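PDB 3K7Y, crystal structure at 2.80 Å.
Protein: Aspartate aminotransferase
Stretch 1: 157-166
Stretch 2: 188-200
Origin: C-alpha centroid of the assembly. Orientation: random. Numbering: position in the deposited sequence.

Stretch 1 (157-166) IDINYDLFLN
Stretch 2 188-200: SVNIEEKYFDEII

Two segments of one aspartate aminotransferase chain pack side by side and run in nearly the same direction. In the first, an extended lead-in through Asp158 (phi/psi -159/170) and Ile159 (-64/143) turns at Asn160 (-97/88) into a helix that begins at Tyr161 and continues past Asn166. In the second, extended residues Val189 (-122/120), Asn190 (-95/153), Ile191 (-73/117) and Glu192 (-65/143) lead into a helix that runs to Ile200 and beyond. The helix axes approach to 11.6 Å with a signed crossing angle of -19°, so the register advances together along both: CA to CA, Asp158 lies 6.8 Å from Val189, Tyr161 8.1 Å from Tyr195, and Leu165 7.4 Å from Ile199. Together the stretches bury 563 Å², both sides summed.

The aromatic evidence centres on Tyr161, which has the largest covered area of any residue here. Its ring (chi1 -63°, m; chi2 -97°) and that of Tyr195 (chi1 -64°, m; chi2 -88°) form an offset stack: the centroids are 3.9 Å apart, the planes only 8° from parallel, and Tyr161 CD1 sits 3.4 Å from Tyr195 CD2. The offset also brings Tyr161 CB over the face of the Tyr195 ring, 3.9 Å from its centroid and 25° off the normal, a CH-pi contact. Ile191 instead meets the Tyr161 ring at its edge, with Ile191 CG2 4.3 Å from Tyr161 CE1.

Apolar packing continues on from the tyrosine stack in two directions. Before the first helix, the CA-to-CB bond of Ile159 (chi1 -63°, m; chi2 149°, between wells) points toward the second stretch, and its CD1 lies 3.5 Å from Val189 CG1 and 4.3 Å from Ile191 CG1. Val189 has chi1 177° (t) and Ile191 is m, t. Farther along the helices, Leu165 (m, t) brings CD2 to 3.7 Å from Ile199 CG1. The CA-to-CB bond of Ile199 points sideways, but its m, t rotamer carries the end of the side chain nearer, leaving its CD1 4.5 Å from Phe164 CE2; Phe164 has chi1 165° (t).

Polar contact across the stretches is sparse. The one hydrogen bond runs from Glu192 N to Tyr161 OH; at 3.4 Å it is weak, although its 170° N-H...acceptor angle is nearly linear. The same hydroxyl lies close to the side chain, with Tyr161 OH 3.3 Å from Glu192 CG. At the far end, Glu198 (t, t) brings OE1 within 3.5 Å of Leu165 CD1, so a carboxylate oxygen borders a methyl group there.

Hydrogen bonds within the first stretch help fix its geometry. Asn160 (chi1 -174°, t) caps the helix: OD1 accepts from Leu163 N at 3.0 Å and 173°, and weakly from Asp162 N at 3.3 Å. Asn160 O accepts from Phe164 N at 3.0 Å, beginning the helical pattern. Upstream, Asp158 (chi1 -157°, t) curls back on the backbone, OD1 accepting from Ile159 N at 2.8 Å and 130°.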

# COMPACT_ATOMS: atom_id res chain seq x y z
N ILE A 157 -11.93 25.86 25.60
CA ILE A 157 -11.26 24.53 25.55
C ILE A 157 -12.24 23.34 25.65
O ILE A 157 -12.08 22.43 26.46
CB ILE A 157 -10.06 24.41 26.53
CG1 ILE A 157 -9.17 25.64 26.40
CG2 ILE A 157 -9.24 23.16 26.23
CD1 ILE A 157 -8.11 25.76 27.47
N ASP A 158 -13.25 23.37 24.78
CA ASP A 158 -14.23 22.31 24.67
C ASP A 158 -14.79 22.55 23.29
O ASP A 158 -14.48 23.57 22.67
CB ASP A 158 -15.33 22.50 25.72
CG ASP A 158 -16.09 21.20 26.05
OD1 ASP A 158 -16.31 20.34 25.15
OD2 ASP A 158 -16.49 21.07 27.24
N ILE A 159 -15.58 21.61 22.78
CA ILE A 159 -16.31 21.84 21.53
C ILE A 159 -17.30 22.97 21.74
O ILE A 159 -17.88 23.11 22.81
CB ILE A 159 -17.06 20.58 21.07
CG1 ILE A 159 -16.07 19.46 20.78
CG2 ILE A 159 -17.89 20.85 19.84
CD1 ILE A 159 -16.62 18.11 21.05
N ASN A 160 -17.48 23.80 20.72
CA ASN A 160 -18.49 24.81 20.74
C ASN A 160 -19.68 24.22 19.99
O ASN A 160 -19.80 24.38 18.77
CB ASN A 160 -17.96 26.04 20.02
CG ASN A 160 -18.89 27.21 20.09
OD1 ASN A 160 -20.11 27.09 19.91
ND2 ASN A 160 -18.32 28.38 20.35
N TYR A 161 -20.54 23.51 20.73
CA TYR A 161 -21.62 22.74 20.11
C TYR A 161 -22.66 23.63 19.46
O TYR A 161 -23.49 23.16 18.68
CB TYR A 161 -22.29 21.82 21.13
CG TYR A 161 -21.40 20.75 21.74
CD1 TYR A 161 -21.40 19.44 21.24
CD2 TYR A 161 -20.60 21.03 22.84
CE1 TYR A 161 -20.60 18.45 21.81
CE2 TYR A 161 -19.79 20.05 23.42
CZ TYR A 161 -19.80 18.76 22.90
OH TYR A 161 -18.98 17.80 23.47
N ASP A 162 -22.63 24.92 19.77
CA ASP A 162 -23.61 25.87 19.27
C ASP A 162 -23.27 26.23 17.84
O ASP A 162 -24.12 26.12 16.95
CB ASP A 162 -23.64 27.15 20.12
CG ASP A 162 -23.89 26.86 21.61
OD1 ASP A 162 -23.30 25.90 22.17
OD2 ASP A 162 -24.68 27.61 22.23
N LEU A 163 -22.02 26.65 17.63
CA LEU A 163 -21.51 27.01 16.31
C LEU A 163 -21.22 25.79 15.42
O LEU A 163 -21.30 25.89 14.20
CB LEU A 163 -20.25 27.87 16.44
CG LEU A 163 -20.40 29.27 17.03
CD1 LEU A 163 -19.05 29.79 17.47
CD2 LEU A 163 -21.03 30.24 16.04
N PHE A 164 -20.89 24.66 16.02
CA PHE A 164 -20.69 23.44 15.25
C PHE A 164 -21.97 22.99 14.50
O PHE A 164 -21.92 22.70 13.30
CB PHE A 164 -20.11 22.33 16.16
CG PHE A 164 -20.20 20.93 15.58
CD1 PHE A 164 -19.79 20.67 14.27
CD2 PHE A 164 -20.65 19.88 16.36
CE1 PHE A 164 -19.87 19.36 13.74
CE2 PHE A 164 -20.73 18.57 15.83
CZ PHE A 164 -20.34 18.32 14.52
N LEU A 165 -23.10 22.96 15.21
CA LEU A 165 -24.38 22.57 14.61
C LEU A 165 -24.97 23.64 13.71
O LEU A 165 -25.73 23.33 12.79
CB LEU A 165 -25.40 22.18 15.66
CG LEU A 165 -25.03 21.04 16.60
CD1 LEU A 165 -25.98 21.05 17.78
CD2 LEU A 165 -25.09 19.73 15.90
N ASN A 166 -24.63 24.89 13.98
CA ASN A 166 -24.95 26.00 13.10
C ASN A 166 -24.49 25.78 11.67
O ASN A 166 -25.30 25.82 10.73
CB ASN A 166 -24.32 27.27 13.61
CG ASN A 166 -25.32 28.20 14.16
OD1 ASN A 166 -26.39 27.77 14.62
ND2 ASN A 166 -25.00 29.49 14.13
N SER A 188 -8.39 16.18 20.99
CA SER A 188 -8.49 15.22 22.07
C SER A 188 -9.80 15.41 22.84
O SER A 188 -9.87 15.12 24.02
CB SER A 188 -7.31 15.35 23.03
OG SER A 188 -6.11 15.61 22.33
N VAL A 189 -10.83 15.88 22.15
CA VAL A 189 -12.13 16.17 22.74
C VAL A 189 -13.17 15.34 21.99
O VAL A 189 -13.30 15.50 20.78
CB VAL A 189 -12.46 17.70 22.59
CG1 VAL A 189 -13.82 18.02 23.13
CG2 VAL A 189 -11.43 18.57 23.28
N ASN A 190 -13.89 14.46 22.68
CA ASN A 190 -14.96 13.65 22.03
C ASN A 190 -16.37 14.25 22.17
O ASN A 190 -16.64 14.99 23.12
CB ASN A 190 -14.93 12.15 22.43
CG ASN A 190 -14.17 11.87 23.73
OD1 ASN A 190 -13.22 12.58 24.09
ND2 ASN A 190 -14.56 10.80 24.43
N ILE A 191 -17.25 13.94 21.22
CA ILE A 191 -18.64 14.45 21.21
C ILE A 191 -19.51 13.77 22.28
O ILE A 191 -19.72 12.56 22.22
CB ILE A 191 -19.30 14.24 19.81
CG1 ILE A 191 -18.54 15.01 18.73
CG2 ILE A 191 -20.79 14.64 19.81
CD1 ILE A 191 -18.80 14.54 17.31
N GLU A 192 -20.02 14.54 23.25
CA GLU A 192 -20.88 14.00 24.33
C GLU A 192 -22.22 13.45 23.80
O GLU A 192 -22.82 14.03 22.89
CB GLU A 192 -21.15 15.08 25.37
CG GLU A 192 -19.91 15.78 25.93
CD GLU A 192 -20.24 17.09 26.64
OE1 GLU A 192 -21.25 17.74 26.30
OE2 GLU A 192 -19.46 17.47 27.55
N GLU A 193 -22.72 12.36 24.38
CA GLU A 193 -23.99 11.80 23.91
C GLU A 193 -25.13 12.80 23.98
O GLU A 193 -26.09 12.70 23.21
CB GLU A 193 -24.42 10.54 24.68
CG GLU A 193 -23.31 9.63 25.14
CD GLU A 193 -23.83 8.39 25.84
OE1 GLU A 193 -25.07 8.12 25.80
OE2 GLU A 193 -22.99 7.67 26.43
N LYS A 194 -25.04 13.75 24.92
CA LYS A 194 -26.06 14.80 25.06
C LYS A 194 -26.53 15.30 23.69
O LYS A 194 -27.71 15.64 23.52
CB LYS A 194 -25.54 15.99 25.88
CG LYS A 194 -24.73 15.65 27.10
CD LYS A 194 -24.40 16.91 27.91
CE LYS A 194 -23.76 16.53 29.25
NZ LYS A 194 -23.38 17.73 30.04
N TYR A 195 -25.60 15.32 22.72
CA TYR A 195 -25.81 15.95 21.41
C TYR A 195 -26.04 15.03 20.20
O TYR A 195 -26.48 15.51 19.15
CB TYR A 195 -24.65 16.88 21.10
CG TYR A 195 -24.53 18.02 22.05
CD1 TYR A 195 -25.22 19.21 21.82
CD2 TYR A 195 -23.73 17.92 23.18
CE1 TYR A 195 -25.10 20.28 22.71
CE2 TYR A 195 -23.60 18.98 24.07
CZ TYR A 195 -24.29 20.16 23.84
OH TYR A 195 -24.17 21.21 24.72
N PHE A 196 -25.74 13.74 20.33
CA PHE A 196 -25.94 12.81 19.22
C PHE A 196 -27.29 13.06 18.54
O PHE A 196 -27.33 13.38 17.36
CB PHE A 196 -25.84 11.34 19.66
CG PHE A 196 -24.49 10.94 20.20
CD1 PHE A 196 -24.32 9.70 20.81
CD2 PHE A 196 -23.38 11.77 20.10
CE1 PHE A 196 -23.09 9.30 21.30
CE2 PHE A 196 -22.14 11.37 20.59
CZ PHE A 196 -22.00 10.13 21.19
N ASP A 197 -28.38 12.94 19.29
CA ASP A 197 -29.73 12.96 18.71
C ASP A 197 -30.01 14.18 17.86
O ASP A 197 -30.68 14.09 16.82
CB ASP A 197 -30.81 12.84 19.79
CG ASP A 197 -30.51 11.76 20.81
OD1 ASP A 197 -29.60 11.97 21.66
OD2 ASP A 197 -31.20 10.72 20.76
N GLU A 198 -29.52 15.34 18.28
CA GLU A 198 -29.76 16.54 17.51
C GLU A 198 -29.13 16.37 16.13
O GLU A 198 -29.80 16.52 15.10
CB GLU A 198 -29.24 17.79 18.22
CG GLU A 198 -29.98 19.07 17.84
CD GLU A 198 -29.47 20.30 18.59
OE1 GLU A 198 -29.43 21.39 17.97
OE2 GLU A 198 -29.10 20.18 19.78
N ILE A 199 -27.85 16.02 16.11
CA ILE A 199 -27.11 15.71 14.88
C ILE A 199 -27.91 14.79 13.96
O ILE A 199 -28.17 15.13 12.80
CB ILE A 199 -25.74 15.06 15.21
CG1 ILE A 199 -24.85 16.05 15.96
CG2 ILE A 199 -25.06 14.59 13.95
CD1 ILE A 199 -23.75 15.40 16.78
N ILE A 200 -28.31 13.62 14.46
CA ILE A 200 -29.03 12.68 13.65
C ILE A 200 -30.14 13.44 12.94
O ILE A 200 -30.37 13.23 11.76
CB ILE A 200 -29.61 11.54 14.50
CG1 ILE A 200 -28.52 10.92 15.38
CG2 ILE A 200 -30.31 10.50 13.62
CD1 ILE A 200 -27.48 10.07 14.64